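Local coordinates for glutathione peroxidase-like protein (Trypanosoma brucei, PDB 2VUP) that probably reduces peroxides as a glutathione peroxidase-family enzyme that takes its electrons from tryparedoxin, at residues A[34-39]-A[98-103]; A[105-108]-A[112-115]; A[65-70]-A[150-155]. One frame throughout, in Å; residues are numbered along the deposited sequence.

Contact 1 (A[34-39]-A[98-103]); sequences LDADHK and GNEEEI. Unlike the reference sequence in segment 98-103: N99 (reference Thr).
H38 and E100 meet with their flat ends nearly perpendicular, the imidazole and carboxylate planes 82° apart, and the hydrogen bond between them is weak: H38 NE2 donates to E100 OE2 over 3.1 Å at a bent N-H...O angle of 145°. The carboxylate oxygen arrives at the edge of the ring, close to its plane, while H38 CE1 lies 3.2 Å from E100 OE1. E100 reaches this position because its chain folds at chi2 (87°), turning the carboxylate back beside the loop. OE2 has a second donor, the backbone N of K120, its stronger partner, which would limit the rotation of the carboxylate that H38 meets.

Behind this polar end the backbone itself comes close: A36 O lies 3.2 Å from E100 CB, and the small methyl of A36 packs on the same carbon at 3.9 Å (CB to CB). A type I turn from D35 to H38 presents both A36 and H38. D35 suits its start: OD1 accepts from K39 N, and OD2 forms a salt bridge with K39 NZ through its syn lone pair, 2.6 Å away. Across the contact, N99 caps the helix, its OD1 taking E102 N, while E102 OE1 receives N99 N in return, a capping box.

The turn thus rests beside the N-terminal end of helix 100-111, before strand 51-56 in the chain. A119 touches both H38 and E100, the next residue, K120, supplies the N-H to E100, and A36 pairs by backbone hydrogen bonding with I117.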
loop_
_atom_site.group_PDB
_atom_site.type_symbol
_atom_site.label_atom_id
_atom_site.label_comp_id
_atom_site.label_asym_id
_atom_site.label_seq_id
_atom_site.Cartn_x
_atom_site.Cartn_y
_atom_site.Cartn_z
ATOM N N LEU A 34 2.567 -2.029 12.484
ATOM C CA LEU A 34 2.215 -3.356 12.951
ATOM C C LEU A 34 1.723 -4.201 11.789
ATOM O O LEU A 34 0.965 -3.723 10.945
ATOM C CB LEU A 34 1.103 -3.273 13.997
ATOM C CG LEU A 34 1.365 -2.658 15.367
ATOM C CD1 LEU A 34 0.053 -2.630 16.158
ATOM C CD2 LEU A 34 2.449 -3.422 16.139
ATOM N N ASP A 35 2.153 -5.461 11.754
ATOM C CA ASP A 35 1.617 -6.414 10.798
ATOM C C ASP A 35 0.262 -6.933 11.274
ATOM O O ASP A 35 -0.186 -6.601 12.379
ATOM C CB ASP A 35 2.612 -7.549 10.517
ATOM C CG ASP A 35 2.829 -8.471 11.706
ATOM O OD1 ASP A 35 2.079 -8.389 12.705
ATOM O OD2 ASP A 35 3.759 -9.305 11.628
ATOM N N ALA A 36 -0.386 -7.738 10.438
ATOM C CA ALA A 36 -1.726 -8.250 10.731
ATOM C C ALA A 36 -1.775 -9.119 11.993
ATOM O O ALA A 36 -2.845 -9.348 12.551
ATOM C CB ALA A 36 -2.284 -9.008 9.524
ATOM N N ASP A 37 -0.610 -9.584 12.441
ATOM C CA ASP A 37 -0.477 -10.341 13.687
ATOM C C ASP A 37 -0.208 -9.458 14.905
ATOM O O ASP A 37 0.029 -9.968 16.004
ATOM C CB ASP A 37 0.638 -11.387 13.555
ATOM C CG ASP A 37 0.213 -12.585 12.732
ATOM O OD1 ASP A 37 -0.931 -13.059 12.903
ATOM O OD2 ASP A 37 1.021 -13.052 11.908
ATOM N N HIS A 38 -0.257 -8.143 14.704
ATOM C CA HIS A 38 -0.067 -7.136 15.768
ATOM C C HIS A 38 1.312 -7.168 16.446
ATOM O O HIS A 38 1.461 -6.753 17.591
ATOM C CB HIS A 38 -1.221 -7.161 16.789
ATOM C CG HIS A 38 -2.562 -6.932 16.170
ATOM N ND1 HIS A 38 -3.524 -7.915 16.089
ATOM C CD2 HIS A 38 -3.081 -5.847 15.549
ATOM C CE1 HIS A 38 -4.586 -7.441 15.466
ATOM N NE2 HIS A 38 -4.342 -6.189 15.124
ATOM N N LYS A 39 2.308 -7.675 15.728
ATOM C CA LYS A 39 3.707 -7.470 16.105
ATOM C C LYS A 39 4.338 -6.431 15.174
ATOM O O LYS A 39 3.868 -6.249 14.042
ATOM C CB LYS A 39 4.502 -8.787 16.085
ATOM C CG LYS A 39 4.355 -9.612 14.819
ATOM C CD LYS A 39 5.244 -10.853 14.840
ATOM C CE LYS A 39 4.739 -11.901 13.861
ATOM N NZ LYS A 39 4.868 -11.529 12.430
ATOM N N GLY A 98 -14.117 -6.859 8.975
ATOM C CA GLY A 98 -13.521 -8.027 9.622
ATOM C C GLY A 98 -12.219 -7.733 10.344
ATOM O O GLY A 98 -11.587 -6.686 10.112
ATOM N N ASN A 99 -11.822 -8.650 11.227
ATOM C CA ASN A 99 -10.541 -8.550 11.926
ATOM C C ASN A 99 -9.398 -8.999 11.022
ATOM O O ASN A 99 -9.634 -9.542 9.937
ATOM C CB ASN A 99 -10.555 -9.330 13.261
ATOM C CG ASN A 99 -10.725 -10.848 13.079
ATOM O OD1 ASN A 99 -10.427 -11.408 12.021
ATOM N ND2 ASN A 99 -11.201 -11.516 14.124
ATOM N N GLU A 100 -8.165 -8.782 11.470
ATOM C CA GLU A 100 -6.986 -9.083 10.657
ATOM C C GLU A 100 -6.876 -10.539 10.226
ATOM O O GLU A 100 -6.478 -10.804 9.090
ATOM C CB GLU A 100 -5.699 -8.624 11.351
ATOM C CG GLU A 100 -5.499 -7.105 11.341
ATOM C CD GLU A 100 -6.171 -6.402 12.505
ATOM O OE1 GLU A 100 -6.910 -7.056 13.269
ATOM O OE2 GLU A 100 -5.950 -5.184 12.664
ATOM N N GLU A 101 -7.226 -11.473 11.114
ATOM C CA GLU A 101 -7.202 -12.915 10.804
ATOM C C GLU A 101 -8.193 -13.271 9.692
ATOM O O GLU A 101 -7.904 -14.095 8.817
ATOM C CB GLU A 101 -7.501 -13.747 12.059
ATOM C CG GLU A 101 -7.456 -15.263 11.837
ATOM C CD GLU A 101 -8.370 -16.032 12.778
ATOM O OE1 GLU A 101 -8.294 -15.814 14.009
ATOM O OE2 GLU A 101 -9.162 -16.865 12.283
ATOM N N GLU A 102 -9.371 -12.650 9.736
ATOM C CA GLU A 102 -10.389 -12.842 8.697
ATOM C C GLU A 102 -9.918 -12.264 7.365
ATOM O O GLU A 102 -10.101 -12.884 6.307
ATOM C CB GLU A 102 -11.716 -12.211 9.115
ATOM C CG GLU A 102 -12.500 -13.050 10.106
ATOM C CD GLU A 102 -13.492 -12.251 10.938
ATOM O OE1 GLU A 102 -13.428 -11.000 10.946
ATOM O OE2 GLU A 102 -14.334 -12.889 11.606
ATOM N N ILE A 103 -9.293 -11.085 7.430
ATOM C CA ILE A 103 -8.724 -10.437 6.250
ATOM C C ILE A 103 -7.597 -11.298 5.658
ATOM O O ILE A 103 -7.580 -11.564 4.456
ATOM C CB ILE A 103 -8.225 -8.995 6.564
ATOM C CG1 ILE A 103 -9.400 -8.081 6.929
ATOM C CG2 ILE A 103 -7.462 -8.412 5.377
ATOM C CD1 ILE A 103 -9.026 -6.930 7.855
#

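Contact 2 (A[105-108]-A[112-115]); sequences EFVC and KAEF
C108 O receives two hydrogen bonds from K112, both weak: the backbone N lies 3.3 Å from C108 O with an N-H...O angle of 132°, and K112 NZ lies 3.5 Å from that same oxygen. The first is the last, stretched i+4 bond of the helix, and the ammonium supplements it. The long lysine chain bends at chi2 (59°) and returns over the end of the helix, bringing its CD to 3.4 Å from C108 O. A CA-H...O contact from K112 CA adds to the cluster around this carbonyl. NZ also donates to T109 O. A positive charge suits this place, since it should be favoured by the negative end of the helix dipole. The T109 hydroxyl lies within hydrogen-bonding reach of E105 O and F106 O one turn back, which can only share its single proton.

The buried side of the contact is apolar. V107 CG1 packs on A113 CB at 3.6 Å, a branched residue against a small one that allows the departing chain to pass close to the helix. V107 also touches I117 and Y67, while F115 reaches into the core between helix 63-77 and strand 83-88. Toward solvent, C108 SG lies 3.6 Å from A113 O, a packing distance.

With positive phi (61°) at K112, the first residue to leave helical angles, the arrangement is typical of a helix C-terminus where the backbone reverses and an apolar residue of the exit, here A113, folds back onto the helix, at V107.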
loop_
_atom_site.group_PDB
_atom_site.type_symbol
_atom_site.label_atom_id
_atom_site.label_comp_id
_atom_site.label_asym_id
_atom_site.label_seq_id
_atom_site.Cartn_x
_atom_site.Cartn_y
_atom_site.Cartn_z
ATOM N N GLU A 105 -7.156 -14.473 5.843
ATOM C CA GLU A 105 -7.710 -15.676 5.227
ATOM C C GLU A 105 -8.378 -15.388 3.880
ATOM O O GLU A 105 -8.065 -16.036 2.881
ATOM C CB GLU A 105 -8.673 -16.393 6.183
ATOM C CG GLU A 105 -8.880 -17.875 5.855
ATOM C CD GLU A 105 -7.574 -18.671 5.849
ATOM O OE1 GLU A 105 -6.994 -18.895 6.937
ATOM O OE2 GLU A 105 -7.129 -19.069 4.752
ATOM N N PHE A 106 -9.283 -14.411 3.863
ATOM C CA PHE A 106 -9.975 -13.983 2.642
ATOM C C PHE A 106 -8.995 -13.695 1.500
ATOM O O PHE A 106 -9.157 -14.186 0.378
ATOM C CB PHE A 106 -10.839 -12.751 2.951
ATOM C CG PHE A 106 -11.380 -12.049 1.732
ATOM C CD1 PHE A 106 -12.564 -12.474 1.135
ATOM C CD2 PHE A 106 -10.719 -10.943 1.196
ATOM C CE1 PHE A 106 -13.075 -11.819 0.009
ATOM C CE2 PHE A 106 -11.216 -10.282 0.070
ATOM C CZ PHE A 106 -12.396 -10.722 -0.524
ATOM N N VAL A 107 -7.972 -12.907 1.816
ATOM C CA VAL A 107 -6.986 -12.425 0.854
ATOM C C VAL A 107 -6.168 -13.559 0.218
ATOM O O VAL A 107 -5.882 -13.537 -0.985
ATOM C CB VAL A 107 -6.080 -11.357 1.530
ATOM C CG1 VAL A 107 -4.802 -11.104 0.752
ATOM C CG2 VAL A 107 -6.865 -10.064 1.721
ATOM N N CYS A 108 -5.813 -14.551 1.029
ATOM C CA CYS A 108 -5.009 -15.679 0.563
ATOM C C CYS A 108 -5.822 -16.723 -0.207
ATOM O O CYS A 108 -5.340 -17.267 -1.200
ATOM C CB CYS A 108 -4.266 -16.316 1.734
ATOM S SG CYS A 108 -3.013 -15.221 2.439
ATOM N N LYS A 112 -4.674 -15.372 -3.756
ATOM C CA LYS A 112 -3.336 -15.965 -3.647
ATOM C C LYS A 112 -2.269 -14.890 -3.447
ATOM O O LYS A 112 -1.143 -15.003 -3.948
ATOM C CB LYS A 112 -3.014 -16.861 -4.861
ATOM C CG LYS A 112 -3.239 -18.361 -4.640
ATOM C CD LYS A 112 -4.675 -18.694 -4.255
ATOM C CE LYS A 112 -4.797 -20.132 -3.769
ATOM N NZ LYS A 112 -5.916 -20.276 -2.794
ATOM N N ALA A 113 -2.644 -13.844 -2.714
ATOM C CA ALA A 113 -1.735 -12.753 -2.392
ATOM C C ALA A 113 -0.769 -13.194 -1.296
ATOM O O ALA A 113 -1.183 -13.591 -0.200
ATOM C CB ALA A 113 -2.516 -11.513 -1.974
ATOM N N GLU A 114 0.517 -13.135 -1.613
ATOM C CA GLU A 114 1.565 -13.643 -0.739
ATOM C C GLU A 114 2.353 -12.494 -0.104
ATOM O O GLU A 114 3.234 -12.723 0.732
ATOM C CB GLU A 114 2.501 -14.567 -1.529
ATOM C CG GLU A 114 1.772 -15.659 -2.324
ATOM C CD GLU A 114 2.668 -16.376 -3.329
ATOM O OE1 GLU A 114 2.150 -16.825 -4.374
ATOM O OE2 GLU A 114 3.886 -16.494 -3.084
ATOM N N PHE A 115 2.024 -11.264 -0.504
ATOM C CA PHE A 115 2.661 -10.073 0.043
ATOM C C PHE A 115 2.176 -9.771 1.476
ATOM O O PHE A 115 1.120 -10.254 1.887
ATOM C CB PHE A 115 2.492 -8.869 -0.900
ATOM C CG PHE A 115 1.068 -8.607 -1.330
ATOM C CD1 PHE A 115 0.641 -8.965 -2.606
ATOM C CD2 PHE A 115 0.164 -7.979 -0.470
ATOM C CE1 PHE A 115 -0.667 -8.719 -3.016
ATOM C CE2 PHE A 115 -1.146 -7.726 -0.868
ATOM C CZ PHE A 115 -1.565 -8.102 -2.143
#

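Contact 3 (A[65-70]-A[150-155]); sequences GGYETA and WNFTSF
With chi1 at -62°, F152 places its ring beside its own backbone N and anti to the carbonyl carbon, and the CB bond aims it at helix 63-77; Y67 swings its ring to meet it. In this thioredoxin-like fold of the glutathione peroxidase family, the meeting joins the helix after strand 51-56 to the turn that leads into strand 154-157. The two rings form an offset edge-to-face (T-shaped) pair, their planes at 78° and the centroids of Y67 and F152 5.6 Å apart. F152 points its CZ/CE1 edge to the CD2-CE2 side of the Y67 ring, off its centre, so the favourable attraction between rim and face is probably only partly used.

G66 suits the approach: it has no side chain, and the phenylalanine ring comes down directly to the helix backbone at its CA. F152 is the third residue of a type II turn running from W150 to T153, and its positive phi (73°) is what that position of the turn requires. The side chain of T153 also closes the turn, its OG1 donating to W150 O over 2.9 Å, tilted from the carbonyl plane; N55 ND2 also gives a hydrogen bond to that oxygen. V56 of the neighbouring strand touches both aromatic rings, and the ring of F111 lies against Y67.

The nearest approaches are made by F152 CZ, 3.8 Å from Y67 CE2, and by F152 CD1, which comes to 3.7 Å from G66 CA.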
loop_
_atom_site.group_PDB
_atom_site.type_symbol
_atom_site.label_atom_id
_atom_site.label_comp_id
_atom_site.label_asym_id
_atom_site.label_seq_id
_atom_site.Cartn_x
_atom_site.Cartn_y
_atom_site.Cartn_z
ATOM N N GLY A 65 -10.271 -6.154 -8.628
ATOM C CA GLY A 65 -9.280 -5.516 -9.487
ATOM C C GLY A 65 -8.068 -5.056 -8.698
ATOM O O GLY A 65 -6.941 -5.098 -9.196
ATOM N N GLY A 66 -8.309 -4.606 -7.468
ATOM C CA GLY A 66 -7.243 -4.121 -6.591
ATOM C C GLY A 66 -6.255 -5.212 -6.230
ATOM O O GLY A 66 -5.059 -5.071 -6.459
ATOM N N TYR A 67 -6.765 -6.315 -5.692
ATOM C CA TYR A 67 -5.898 -7.431 -5.302
ATOM C C TYR A 67 -5.237 -8.147 -6.479
ATOM O O TYR A 67 -4.144 -8.693 -6.331
ATOM C CB TYR A 67 -6.634 -8.412 -4.386
ATOM C CG TYR A 67 -6.584 -8.024 -2.917
ATOM C CD1 TYR A 67 -5.405 -8.142 -2.185
ATOM C CD2 TYR A 67 -7.715 -7.531 -2.265
ATOM C CE1 TYR A 67 -5.355 -7.778 -0.838
ATOM C CE2 TYR A 67 -7.673 -7.164 -0.919
ATOM C CZ TYR A 67 -6.498 -7.293 -0.216
ATOM O OH TYR A 67 -6.457 -6.948 1.111
ATOM N N GLU A 68 -5.890 -8.129 -7.644
ATOM C CA GLU A 68 -5.339 -8.744 -8.855
ATOM C C GLU A 68 -4.158 -7.947 -9.390
ATOM O O GLU A 68 -3.141 -8.522 -9.771
ATOM C CB GLU A 68 -6.416 -8.910 -9.940
ATOM C CG GLU A 68 -7.361 -10.082 -9.694
ATOM C CD GLU A 68 -8.548 -10.130 -10.653
ATOM O OE1 GLU A 68 -9.340 -11.092 -10.550
ATOM O OE2 GLU A 68 -8.698 -9.215 -11.498
ATOM N N THR A 69 -4.299 -6.624 -9.416
ATOM C CA THR A 69 -3.206 -5.746 -9.820
ATOM C C THR A 69 -2.026 -5.854 -8.848
ATOM O O THR A 69 -0.872 -5.996 -9.280
ATOM C CB THR A 69 -3.682 -4.289 -9.967
ATOM O OG1 THR A 69 -4.498 -4.176 -11.141
ATOM C CG2 THR A 69 -2.508 -3.330 -10.088
ATOM N N ALA A 70 -2.320 -5.803 -7.548
ATOM C CA ALA A 70 -1.291 -5.887 -6.503
ATOM C C ALA A 70 -0.487 -7.186 -6.592
ATOM O O ALA A 70 0.743 -7.161 -6.558
ATOM C CB ALA A 70 -1.916 -5.734 -5.127
ATOM N N TRP A 150 -10.534 6.898 -1.324
ATOM C CA TRP A 150 -11.206 5.614 -1.290
ATOM C C TRP A 150 -10.230 4.479 -1.025
ATOM O O TRP A 150 -9.016 4.690 -1.006
ATOM C CB TRP A 150 -11.958 5.377 -2.614
ATOM C CG TRP A 150 -13.150 4.478 -2.474
ATOM C CD1 TRP A 150 -13.296 3.234 -3.001
ATOM C CD2 TRP A 150 -14.369 4.759 -1.764
ATOM N NE1 TRP A 150 -14.515 2.716 -2.663
ATOM C CE2 TRP A 150 -15.199 3.632 -1.907
ATOM C CE3 TRP A 150 -14.836 5.854 -1.024
ATOM C CZ2 TRP A 150 -16.475 3.560 -1.336
ATOM C CZ3 TRP A 150 -16.099 5.783 -0.451
ATOM C CH2 TRP A 150 -16.904 4.641 -0.613
ATOM N N ASN A 151 -10.782 3.282 -0.810
ATOM C CA ASN A 151 -10.021 2.036 -0.780
ATOM C C ASN A 151 -9.220 1.877 -2.075
ATOM O O ASN A 151 -9.670 2.319 -3.140
ATOM C CB ASN A 151 -10.974 0.831 -0.638
ATOM C CG ASN A 151 -12.036 1.029 0.436
ATOM O OD1 ASN A 151 -11.733 1.148 1.627
ATOM N ND2 ASN A 151 -13.292 1.043 0.019
ATOM N N PHE A 152 -8.049 1.245 -1.971
ATOM C CA PHE A 152 -7.166 0.901 -3.104
ATOM C C PHE A 152 -6.402 2.037 -3.771
ATOM O O PHE A 152 -5.947 1.922 -4.919
ATOM C CB PHE A 152 -7.825 -0.077 -4.093
ATOM C CG PHE A 152 -8.165 -1.378 -3.459
ATOM C CD1 PHE A 152 -7.200 -2.374 -3.336
ATOM C CD2 PHE A 152 -9.425 -1.585 -2.903
ATOM C CE1 PHE A 152 -7.499 -3.575 -2.700
ATOM C CE2 PHE A 152 -9.731 -2.782 -2.267
ATOM C CZ PHE A 152 -8.762 -3.781 -2.166
ATOM N N THR A 153 -6.258 3.129 -3.033
ATOM C CA THR A 153 -5.266 4.132 -3.352
ATOM C C THR A 153 -3.912 3.467 -3.089
ATOM O O THR A 153 -3.783 2.653 -2.160
ATOM C CB THR A 153 -5.467 5.385 -2.480
ATOM O OG1 THR A 153 -6.833 5.824 -2.585
ATOM C CG2 THR A 153 -4.523 6.522 -2.895
ATOM N N SER A 154 -2.926 3.762 -3.935
ATOM C CA SER A 154 -1.565 3.256 -3.732
ATOM C C SER A 154 -0.492 4.332 -3.887
ATOM O O SER A 154 -0.666 5.294 -4.639
ATOM C CB SER A 154 -1.278 2.067 -4.647
ATOM O OG SER A 154 -1.499 2.388 -6.017
ATOM N N PHE A 155 0.601 4.171 -3.149
ATOM C CA PHE A 155 1.770 5.032 -3.274
ATOM C C PHE A 155 2.943 4.196 -3.749
ATOM O O PHE A 155 3.175 3.092 -3.237
ATOM C CB PHE A 155 2.124 5.687 -1.936
ATOM C CG PHE A 155 1.089 6.639 -1.431
ATOM C CD1 PHE A 155 1.169 7.995 -1.727
ATOM C CD2 PHE A 155 0.020 6.183 -0.661
ATOM C CE1 PHE A 155 0.209 8.886 -1.255
ATOM C CE2 PHE A 155 -0.944 7.069 -0.189
ATOM C CZ PHE A 155 -0.851 8.420 -0.482
#

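In the fold
Contacts 1 and 2 share helix 100-111, one at its start and the other at its end, with centres 12 Å apart. Contact 2 is nested in the chain loop closed by contact 3, and the two meet in the core through packing contacts: V107 CG2 lies 3.2 Å from Y67 OH, and F115 CZ lies 3.8 Å from A70 CB. Contact 1 stays apart from contact 3, their nearest atoms about 5 Å from each other. The predicted active-site cysteine, C60, is closest to contact 3, about 4 Å from F152 between side chains, against about 11 Å from V107; contact 1 is remote from it.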